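Local structure of H subunit of photosynthetic reaction center complex (Rhodopseudomonas palustris, 6Z5S) at residues N78-V83 with G110-R115; G160-E165 with E179-K184; K187-P192 with V218-K223. The protein is the H subunit of the photosynthetic reaction centre, probably covering its cytoplasmic side, with one transmembrane helix in the membrane. One frame throughout, in Å; residues are numbered along the deposited sequence.

Contact 1: N78-V83 with G110-R115; sequences NDRPNV and GSYAQR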
loop_
_atom_site.group_PDB
_atom_site.type_symbol
_atom_site.label_atom_id
_atom_site.label_comp_id
_atom_site.label_asym_id
_atom_site.label_seq_id
_atom_site.Cartn_x
_atom_site.Cartn_y
_atom_site.Cartn_z
ATOM N N ASN D 78 -33.892 5.646 -5.536
ATOM C CA ASN D 78 -32.983 6.075 -6.587
ATOM C C ASN D 78 -32.832 5.044 -7.693
ATOM O O ASN D 78 -32.117 5.303 -8.664
ATOM C CB ASN D 78 -31.605 6.386 -5.999
ATOM C CG ASN D 78 -31.630 7.559 -5.049
ATOM O OD1 ASN D 78 -32.669 7.898 -4.495
ATOM N ND2 ASN D 78 -30.483 8.187 -4.859
ATOM N N ASP D 79 -33.499 3.896 -7.581
ATOM C CA ASP D 79 -33.162 2.760 -8.430
ATOM C C ASP D 79 -33.607 2.951 -9.871
ATOM O O ASP D 79 -32.917 2.488 -10.785
ATOM C CB ASP D 79 -33.782 1.487 -7.870
ATOM C CG ASP D 79 -33.082 1.000 -6.632
ATOM O OD1 ASP D 79 -32.093 1.635 -6.221
ATOM O OD2 ASP D 79 -33.521 -0.018 -6.068
ATOM N N ARG D 80 -34.740 3.618 -10.096
ATOM C CA ARG D 80 -35.393 3.635 -11.401
ATOM C C ARG D 80 -35.529 2.209 -11.914
ATOM O O ARG D 80 -34.872 1.839 -12.894
ATOM C CB ARG D 80 -34.618 4.482 -12.410
ATOM C CG ARG D 80 -34.620 5.960 -12.128
ATOM C CD ARG D 80 -33.872 6.706 -13.209
ATOM N NE ARG D 80 -34.622 6.777 -14.455
ATOM C CZ ARG D 80 -34.107 6.541 -15.654
ATOM N NH1 ARG D 80 -34.869 6.634 -16.726
ATOM N NH2 ARG D 80 -32.835 6.203 -15.778
ATOM N N PRO D 81 -36.350 1.386 -11.282
ATOM C CA PRO D 81 -36.391 -0.037 -11.633
ATOM C C PRO D 81 -36.877 -0.301 -13.043
ATOM O O PRO D 81 -36.209 -0.992 -13.815
ATOM C CB PRO D 81 -37.360 -0.623 -10.600
ATOM C CG PRO D 81 -37.454 0.400 -9.529
ATOM C CD PRO D 81 -37.281 1.708 -10.194
ATOM N N ASN D 82 -38.036 0.236 -13.394
ATOM C CA ASN D 82 -38.642 0.007 -14.698
ATOM C C ASN D 82 -38.276 1.156 -15.627
ATOM O O ASN D 82 -38.575 2.317 -15.331
ATOM C CB ASN D 82 -40.154 -0.133 -14.569
ATOM C CG ASN D 82 -40.738 0.854 -13.592
ATOM O OD1 ASN D 82 -40.269 0.970 -12.462
ATOM N ND2 ASN D 82 -41.771 1.571 -14.014
ATOM N N VAL D 83 -37.627 0.829 -16.740
ATOM C CA VAL D 83 -37.187 1.800 -17.723
ATOM C C VAL D 83 -37.562 1.292 -19.111
ATOM O O VAL D 83 -38.191 0.248 -19.260
ATOM C CB VAL D 83 -35.676 2.084 -17.627
ATOM C CG1 VAL D 83 -35.349 2.757 -16.316
ATOM C CG2 VAL D 83 -34.901 0.799 -17.748
ATOM N N GLY D 110 -26.330 6.015 -20.787
ATOM C CA GLY D 110 -27.082 7.223 -20.544
ATOM C C GLY D 110 -28.002 7.173 -19.351
ATOM O O GLY D 110 -28.855 8.055 -19.212
ATOM N N SER D 111 -27.857 6.184 -18.481
ATOM C CA SER D 111 -28.731 6.050 -17.331
ATOM C C SER D 111 -28.363 7.048 -16.245
ATOM O O SER D 111 -27.219 7.495 -16.142
ATOM C CB SER D 111 -28.653 4.636 -16.772
ATOM O OG SER D 111 -28.744 3.688 -17.810
ATOM N N TYR D 112 -29.353 7.396 -15.431
ATOM C CA TYR D 112 -29.137 8.237 -14.268
ATOM C C TYR D 112 -29.915 7.658 -13.102
ATOM O O TYR D 112 -30.755 6.774 -13.264
ATOM C CB TYR D 112 -29.554 9.687 -14.528
ATOM C CG TYR D 112 -30.971 9.846 -15.011
ATOM C CD1 TYR D 112 -31.274 9.779 -16.357
ATOM C CD2 TYR D 112 -32.005 10.069 -14.121
ATOM C CE1 TYR D 112 -32.560 9.922 -16.802
ATOM C CE2 TYR D 112 -33.295 10.215 -14.559
ATOM C CZ TYR D 112 -33.566 10.141 -15.900
ATOM O OH TYR D 112 -34.854 10.286 -16.350
ATOM N N ALA D 113 -29.612 8.150 -11.912
ATOM C CA ALA D 113 -30.323 7.752 -10.712
ATOM C C ALA D 113 -31.353 8.809 -10.352
ATOM O O ALA D 113 -31.165 9.998 -10.611
ATOM C CB ALA D 113 -29.359 7.544 -9.546
ATOM N N GLN D 114 -32.452 8.364 -9.752
ATOM C CA GLN D 114 -33.493 9.277 -9.296
ATOM C C GLN D 114 -33.036 9.948 -8.003
ATOM O O GLN D 114 -33.534 9.686 -6.908
ATOM C CB GLN D 114 -34.810 8.541 -9.110
ATOM C CG GLN D 114 -36.011 9.449 -9.158
ATOM C CD GLN D 114 -36.204 10.064 -10.519
ATOM O OE1 GLN D 114 -36.146 9.376 -11.534
ATOM N NE2 GLN D 114 -36.423 11.368 -10.552
ATOM N N ARG D 115 -32.052 10.828 -8.151
ATOM C CA ARG D 115 -31.532 11.568 -7.017
ATOM C C ARG D 115 -32.547 12.602 -6.546
ATOM O O ARG D 115 -33.547 12.886 -7.208
ATOM C CB ARG D 115 -30.222 12.256 -7.382
ATOM C CG ARG D 115 -29.135 11.327 -7.855
ATOM C CD ARG D 115 -27.812 12.051 -7.928
ATOM N NE ARG D 115 -27.078 11.985 -6.680
ATOM C CZ ARG D 115 -25.908 12.568 -6.475
ATOM N NH1 ARG D 115 -25.334 13.267 -7.439
ATOM N NH2 ARG D 115 -25.316 12.451 -5.303
#

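Contact 2: G160-E165 with E179-K184; sequences GGTVTE and EVEVAK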
loop_
_atom_site.group_PDB
_atom_site.type_symbol
_atom_site.label_atom_id
_atom_site.label_comp_id
_atom_site.label_asym_id
_atom_site.label_seq_id
_atom_site.Cartn_x
_atom_site.Cartn_y
_atom_site.Cartn_z
ATOM N N GLY D 160 -22.182 23.851 -31.802
ATOM C CA GLY D 160 -23.383 23.573 -31.045
ATOM C C GLY D 160 -23.942 24.805 -30.376
ATOM O O GLY D 160 -25.161 24.975 -30.282
ATOM N N GLY D 161 -23.056 25.676 -29.908
ATOM C CA GLY D 161 -23.507 26.881 -29.240
ATOM C C GLY D 161 -22.348 27.752 -28.821
ATOM O O GLY D 161 -21.279 27.670 -29.419
ATOM N N THR D 162 -22.529 28.575 -27.795
ATOM C CA THR D 162 -21.454 29.422 -27.294
ATOM C C THR D 162 -21.371 29.326 -25.779
ATOM O O THR D 162 -22.391 29.379 -25.091
ATOM C CB THR D 162 -21.644 30.890 -27.708
ATOM O OG1 THR D 162 -22.906 31.369 -27.231
ATOM C CG2 THR D 162 -21.580 31.040 -29.218
ATOM N N VAL D 163 -20.152 29.196 -25.264
ATOM C CA VAL D 163 -19.954 29.129 -23.821
ATOM C C VAL D 163 -20.233 30.496 -23.216
ATOM O O VAL D 163 -19.592 31.492 -23.569
ATOM C CB VAL D 163 -18.543 28.646 -23.480
ATOM C CG1 VAL D 163 -18.351 28.616 -21.982
ATOM C CG2 VAL D 163 -18.317 27.271 -24.057
ATOM N N THR D 164 -21.188 30.544 -22.294
ATOM C CA THR D 164 -21.669 31.775 -21.685
ATOM C C THR D 164 -21.172 31.972 -20.262
ATOM O O THR D 164 -20.817 33.092 -19.884
ATOM C CB THR D 164 -23.200 31.786 -21.697
ATOM O OG1 THR D 164 -23.662 32.001 -23.033
ATOM C CG2 THR D 164 -23.747 32.872 -20.791
ATOM N N GLU D 165 -21.125 30.912 -19.463
ATOM C CA GLU D 165 -20.755 31.043 -18.064
ATOM C C GLU D 165 -20.102 29.755 -17.595
ATOM O O GLU D 165 -20.391 28.672 -18.105
ATOM C CB GLU D 165 -21.975 31.372 -17.200
ATOM C CG GLU D 165 -21.647 31.782 -15.779
ATOM C CD GLU D 165 -20.839 33.061 -15.713
ATOM O OE1 GLU D 165 -20.909 33.867 -16.665
ATOM O OE2 GLU D 165 -20.135 33.265 -14.705
ATOM N N GLU D 179 -21.816 26.700 -18.938
ATOM C CA GLU D 179 -23.109 27.063 -19.486
ATOM C C GLU D 179 -22.949 27.323 -20.971
ATOM O O GLU D 179 -21.973 27.935 -21.403
ATOM C CB GLU D 179 -23.672 28.297 -18.787
ATOM C CG GLU D 179 -25.179 28.362 -18.792
ATOM C CD GLU D 179 -25.719 29.287 -17.725
ATOM O OE1 GLU D 179 -24.946 30.120 -17.213
ATOM O OE2 GLU D 179 -26.917 29.182 -17.395
ATOM N N VAL D 180 -23.905 26.849 -21.758
ATOM C CA VAL D 180 -23.844 26.961 -23.205
ATOM C C VAL D 180 -25.147 27.559 -23.693
ATOM O O VAL D 180 -26.213 26.955 -23.522
ATOM C CB VAL D 180 -23.597 25.607 -23.880
ATOM C CG1 VAL D 180 -23.684 25.765 -25.366
ATOM C CG2 VAL D 180 -22.239 25.070 -23.485
ATOM N N GLU D 181 -25.063 28.753 -24.265
ATOM C CA GLU D 181 -26.145 29.311 -25.057
ATOM C C GLU D 181 -26.268 28.480 -26.323
ATOM O O GLU D 181 -25.364 28.491 -27.164
ATOM C CB GLU D 181 -25.852 30.770 -25.383
ATOM C CG GLU D 181 -26.949 31.488 -26.131
ATOM C CD GLU D 181 -28.188 31.688 -25.287
ATOM O OE1 GLU D 181 -28.066 31.735 -24.046
ATOM O OE2 GLU D 181 -29.285 31.806 -25.866
ATOM N N VAL D 182 -27.363 27.730 -26.444
ATOM C CA VAL D 182 -27.539 26.873 -27.601
ATOM C C VAL D 182 -27.616 27.739 -28.859
ATOM O O VAL D 182 -27.795 28.962 -28.797
ATOM C CB VAL D 182 -28.793 26.000 -27.435
ATOM C CG1 VAL D 182 -30.034 26.841 -27.585
ATOM C CG2 VAL D 182 -28.785 24.814 -28.393
ATOM N N ALA D 183 -27.479 27.091 -30.015
ATOM C CA ALA D 183 -27.171 27.777 -31.264
ATOM C C ALA D 183 -28.143 28.902 -31.600
ATOM O O ALA D 183 -27.744 30.070 -31.647
ATOM C CB ALA D 183 -27.136 26.772 -32.415
ATOM N N LYS D 184 -29.409 28.576 -31.832
ATOM C CA LYS D 184 -30.373 29.570 -32.287
ATOM C C LYS D 184 -31.762 29.295 -31.737
ATOM O O LYS D 184 -32.764 29.378 -32.452
ATOM C CB LYS D 184 -30.385 29.649 -33.811
ATOM C CG LYS D 184 -30.642 28.332 -34.510
ATOM C CD LYS D 184 -30.641 28.533 -36.013
ATOM C CE LYS D 184 -29.264 28.957 -36.490
ATOM N NZ LYS D 184 -28.235 27.924 -36.213
#

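Contact 3: K187-P192 with V218-K223; sequences KRVLLP and VPTTSK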
loop_
_atom_site.group_PDB
_atom_site.type_symbol
_atom_site.label_atom_id
_atom_site.label_comp_id
_atom_site.label_asym_id
_atom_site.label_seq_id
_atom_site.Cartn_x
_atom_site.Cartn_y
_atom_site.Cartn_z
ATOM N N LYS D 187 -31.534 29.242 -25.478
ATOM C CA LYS D 187 -31.659 28.313 -24.370
ATOM C C LYS D 187 -30.269 27.988 -23.853
ATOM O O LYS D 187 -29.324 27.855 -24.635
ATOM C CB LYS D 187 -32.383 27.033 -24.793
ATOM C CG LYS D 187 -32.546 26.017 -23.681
ATOM C CD LYS D 187 -33.174 24.740 -24.200
ATOM C CE LYS D 187 -32.398 24.191 -25.381
ATOM N NZ LYS D 187 -32.960 22.900 -25.848
ATOM N N ARG D 188 -30.150 27.870 -22.538
ATOM C CA ARG D 188 -28.879 27.613 -21.883
ATOM C C ARG D 188 -28.883 26.206 -21.308
ATOM O O ARG D 188 -29.800 25.836 -20.569
ATOM C CB ARG D 188 -28.621 28.641 -20.784
ATOM C CG ARG D 188 -28.569 30.058 -21.298
ATOM C CD ARG D 188 -28.286 31.039 -20.183
ATOM N NE ARG D 188 -27.782 32.304 -20.705
ATOM C CZ ARG D 188 -27.363 33.312 -19.950
ATOM N NH1 ARG D 188 -27.390 33.208 -18.628
ATOM N NH2 ARG D 188 -26.919 34.424 -20.514
ATOM N N VAL D 189 -27.864 25.429 -21.654
ATOM C CA VAL D 189 -27.732 24.060 -21.178
ATOM C C VAL D 189 -26.357 23.881 -20.556
ATOM O O VAL D 189 -25.390 24.543 -20.936
ATOM C CB VAL D 189 -27.953 23.038 -22.309
ATOM C CG1 VAL D 189 -29.389 23.083 -22.774
ATOM C CG2 VAL D 189 -27.014 23.319 -23.454
ATOM N N LEU D 190 -26.271 22.976 -19.594
ATOM C CA LEU D 190 -25.011 22.735 -18.917
ATOM C C LEU D 190 -24.196 21.690 -19.663
ATOM O O LEU D 190 -24.736 20.811 -20.336
ATOM C CB LEU D 190 -25.248 22.284 -17.479
ATOM C CG LEU D 190 -25.672 23.404 -16.532
ATOM C CD1 LEU D 190 -25.905 22.858 -15.149
ATOM C CD2 LEU D 190 -24.623 24.491 -16.505
ATOM N N LEU D 191 -22.881 21.807 -19.547
ATOM C CA LEU D 191 -21.948 20.860 -20.152
ATOM C C LEU D 191 -20.907 20.493 -19.110
ATOM O O LEU D 191 -20.143 21.376 -18.671
ATOM C CB LEU D 191 -21.296 21.468 -21.388
ATOM C CG LEU D 191 -19.992 20.849 -21.867
ATOM C CD1 LEU D 191 -20.206 19.414 -22.272
ATOM C CD2 LEU D 191 -19.446 21.652 -23.015
ATOM N N PRO D 192 -20.849 19.241 -18.667
ATOM C CA PRO D 192 -19.853 18.867 -17.663
ATOM C C PRO D 192 -18.447 19.052 -18.204
ATOM O O PRO D 192 -18.151 18.699 -19.345
ATOM C CB PRO D 192 -20.164 17.394 -17.385
ATOM C CG PRO D 192 -21.551 17.198 -17.857
ATOM C CD PRO D 192 -21.719 18.113 -19.019
ATOM N N VAL D 218 -29.987 18.558 -24.353
ATOM C CA VAL D 218 -29.411 18.410 -23.013
ATOM C C VAL D 218 -30.449 18.815 -21.976
ATOM O O VAL D 218 -31.099 19.866 -22.130
ATOM C CB VAL D 218 -28.140 19.263 -22.882
ATOM C CG1 VAL D 218 -27.564 19.161 -21.489
ATOM C CG2 VAL D 218 -27.117 18.835 -23.910
ATOM N N PRO D 219 -30.665 18.028 -20.922
ATOM C CA PRO D 219 -31.687 18.384 -19.931
ATOM C C PRO D 219 -31.353 19.698 -19.242
ATOM O O PRO D 219 -30.255 19.881 -18.716
ATOM C CB PRO D 219 -31.654 17.208 -18.951
ATOM C CG PRO D 219 -31.007 16.106 -19.690
ATOM C CD PRO D 219 -30.022 16.747 -20.603
ATOM N N THR D 220 -32.311 20.613 -19.250
ATOM C CA THR D 220 -32.103 21.945 -18.709
ATOM C C THR D 220 -32.449 21.994 -17.228
ATOM O O THR D 220 -33.353 21.302 -16.755
ATOM C CB THR D 220 -32.945 22.969 -19.463
ATOM O OG1 THR D 220 -34.328 22.624 -19.345
ATOM C CG2 THR D 220 -32.561 22.991 -20.924
ATOM N N THR D 221 -31.719 22.831 -16.499
ATOM C CA THR D 221 -31.968 23.024 -15.079
ATOM C C THR D 221 -33.166 23.940 -14.870
ATOM O O THR D 221 -33.379 24.891 -15.626
ATOM C CB THR D 221 -30.729 23.603 -14.398
ATOM O OG1 THR D 221 -31.042 23.957 -13.049
ATOM C CG2 THR D 221 -30.229 24.826 -15.138
ATOM N N SER D 222 -33.955 23.644 -13.838
ATOM C CA SER D 222 -35.197 24.380 -13.626
ATOM C C SER D 222 -34.921 25.796 -13.142
ATOM O O SER D 222 -35.473 26.763 -13.679
ATOM C CB SER D 222 -36.087 23.636 -12.636
ATOM O OG SER D 222 -35.457 23.532 -11.376
ATOM N N LYS D 223 -34.078 25.944 -12.129
ATOM C CA LYS D 223 -33.642 27.265 -11.705
ATOM C C LYS D 223 -32.610 27.782 -12.700
ATOM O O LYS D 223 -32.304 27.137 -13.705
ATOM C CB LYS D 223 -33.089 27.222 -10.286
ATOM C CG LYS D 223 -33.990 26.537 -9.295
ATOM C CD LYS D 223 -35.350 27.179 -9.264
ATOM C CE LYS D 223 -36.082 26.803 -7.997
ATOM N NZ LYS D 223 -35.289 27.168 -6.793
#

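Contact 1: N78-V83 with G110-R115
Arg80 reaches across from one loop of the H-chain N-terminal region and lays its guanidinium flat on the ring of Tyr112 in the other, a stacked cation-pi pair with planes only 6° apart. From CB, which points toward the facing loop, the Arg80 chain runs out over Tyr112. CG stands anti to the carbonyl carbon (chi1 -68°) and comes 3.8 Å from Gln114 OE1, with Gln114 CB also close by. CD passes beside the backbone O of Tyr112 and runs over CE2 of the ring. The chain then bends at chi3, and NE comes 3.7 Å from Tyr112 CE2. CZ follows, 3.6 Å from Tyr112 CZ, while NH1 sits near the phenol oxygen and gives its hydrogen bond to Asp105 O. NH2 lies above the ring centre. Arg80 NH2 makes a weak hydrogen bond of 3.3 Å to Tyr112 O, and it also bonds Gly106 O. Val83 CG1 covers the guanidinium's opposite face, offset toward the rim. An alanine at Arg80 would probably leave the face of Tyr112 without its cationic partner and the carbonyls of Asp105 and Gly106 without their donors.

Further along, Gln114 is the centre of an inverse gamma turn, and Gln114 N donates to Asn78 O at 3.3 Å, the donor standing 37° out of the carbonyl plane. The amide of Asn78 packs beside the carbonyl of Gln114, with Asn78 CG 3.4 Å from Gln114 O. ND2 of Asn78 bonds the backbone of another protein's chain, and Arg115 NE pairs with an acidic side chain of that same chain, so both loops face a subunit interface. Ala113 CB lies 3.7 Å from the oxygen that Gln114 N uses, Asn78 O.

Contact 2: G160-E165 with E179-K184
Ala183 CB lies 3.4 Å from Gly160 O, and Val182 CG2 is a little farther off. Next comes Gly161, a non-hydrogen-bonded pair with Val182. A CB on this glycine would point at the partner strand; as it is, Gly161 CA faces Val180 CG1 at 4.0 Å.

Thr162 and Glu181 form the hydrogen-bonded pair. Thr162 N bonds Glu181 O at 2.9 Å, and Glu181 N returns a bond to Thr162 O, more bent at the hydrogen (135°). The two side chains run alongside each other in the same direction. With OG1 between the backbone N and the carbonyl carbon (chi1 58°), Thr162 sets this hydroxyl against Glu181 CB. Glu181 itself bends at chi2, and its carboxylate turns off to a salt bridge with Arg186.

Strands 161-169 and 174-182 are the two arms of a beta hairpin in the PRC-barrel domain. Val163 pairs with Val180 on the sheet face opposite to Thr162 and Glu181, a non-hydrogen-bonded pair in which Val163 CA comes 3.4 Å from Glu179 O. Thr164 N then bonds that same oxygen from above the carbonyl plane, while Thr164 OG1 also comes up to Glu181 CB, at 3.4 Å.

Thr164 and Glu165 both lie across from Glu179, which makes the pairing irregular here, and Glu179 N donates a hydrogen bond to Glu165 O. CB of Glu165 lies near OE1 of Glu179, the carboxylates turned steeply to each other (79°), with Glu165 OE1 and Glu179 OE1 5.5 Å apart. The repulsion between these like charges is likely to be eased by Arg133, whose NH2 makes a salt bridge with Glu179 OE1.

Contact 3: K187-P192 with V218-K223
Val189 and Val218 face each other and carry the apolar part of this contact, Val189 CB to Val218 CB at 3.8 Å. Each CB points toward the other segment. CG1 of Val189 stands anti to its carbonyl carbon and beside the backbone N (chi1 -67°), where it reaches Thr220 CG2 at 3.7 Å. Thr220 CG2 is shared: Lys187 CD approaches the same methyl at 3.8 Å, with CG a little farther away. The Lys187 chain crosses Thr220 at about a right angle and gives this contact its aliphatic stem, bending only at chi3 beyond the point of touch. The methyl of Thr220 therefore sits against two side chains of segment 187-192, Lys187 and Val189, which are two residues apart.

Strand 188-192 is an outermost strand, within this chain, of a four-stranded antiparallel sheet to which the PRC-barrel strands 161-169 and 174-182 belong. Its backbone bonds go to strand 174-182, as in the pairs of Val189 with Val180 and Leu191 with Leu178. The loop 218-223 packs on the strand through side chains, with no hydrogen bond between the two segments.

A second kind of contact sets methyls against carbonyl oxygens. Val218 CG1, anti to the backbone N (chi1 178°), lies 3.5 Å from Leu190 O. That oxygen receives its hydrogen bond from Tyr239 OH of helix 229-245, and the side chain of Val218 also touches Tyr239, so valine and tyrosine both gather about one carbonyl. In return, Val189 CG1 comes 3.7 Å from Val218 O, and Thr220 CG2 is 4.0 Å from Arg188 O.

The charged end of Arg188 turns to another partner: Arg188 NE makes a long, weak ion pair with Glu181 OE1.

The three contacts come in series along the chain. Contact 1 lies in the H-chain N-terminal region, against neighbouring subunits; contacts 2 and 3 follow in and beside the PRC-barrel domain, where no other protein chain touches their segments. Contacts 2 and 3 have centres about 10 Å apart and share one antiparallel sheet, in which strands 174-182 and 188-192 are neighbours. Contact 1 is about 28 Å from contact 2 and 19 Å from contact 3, centre to centre. Helix 229-245 touches side chains of both contact 1 and contact 3, so it bridges the loops at the subunit interface and the sheet.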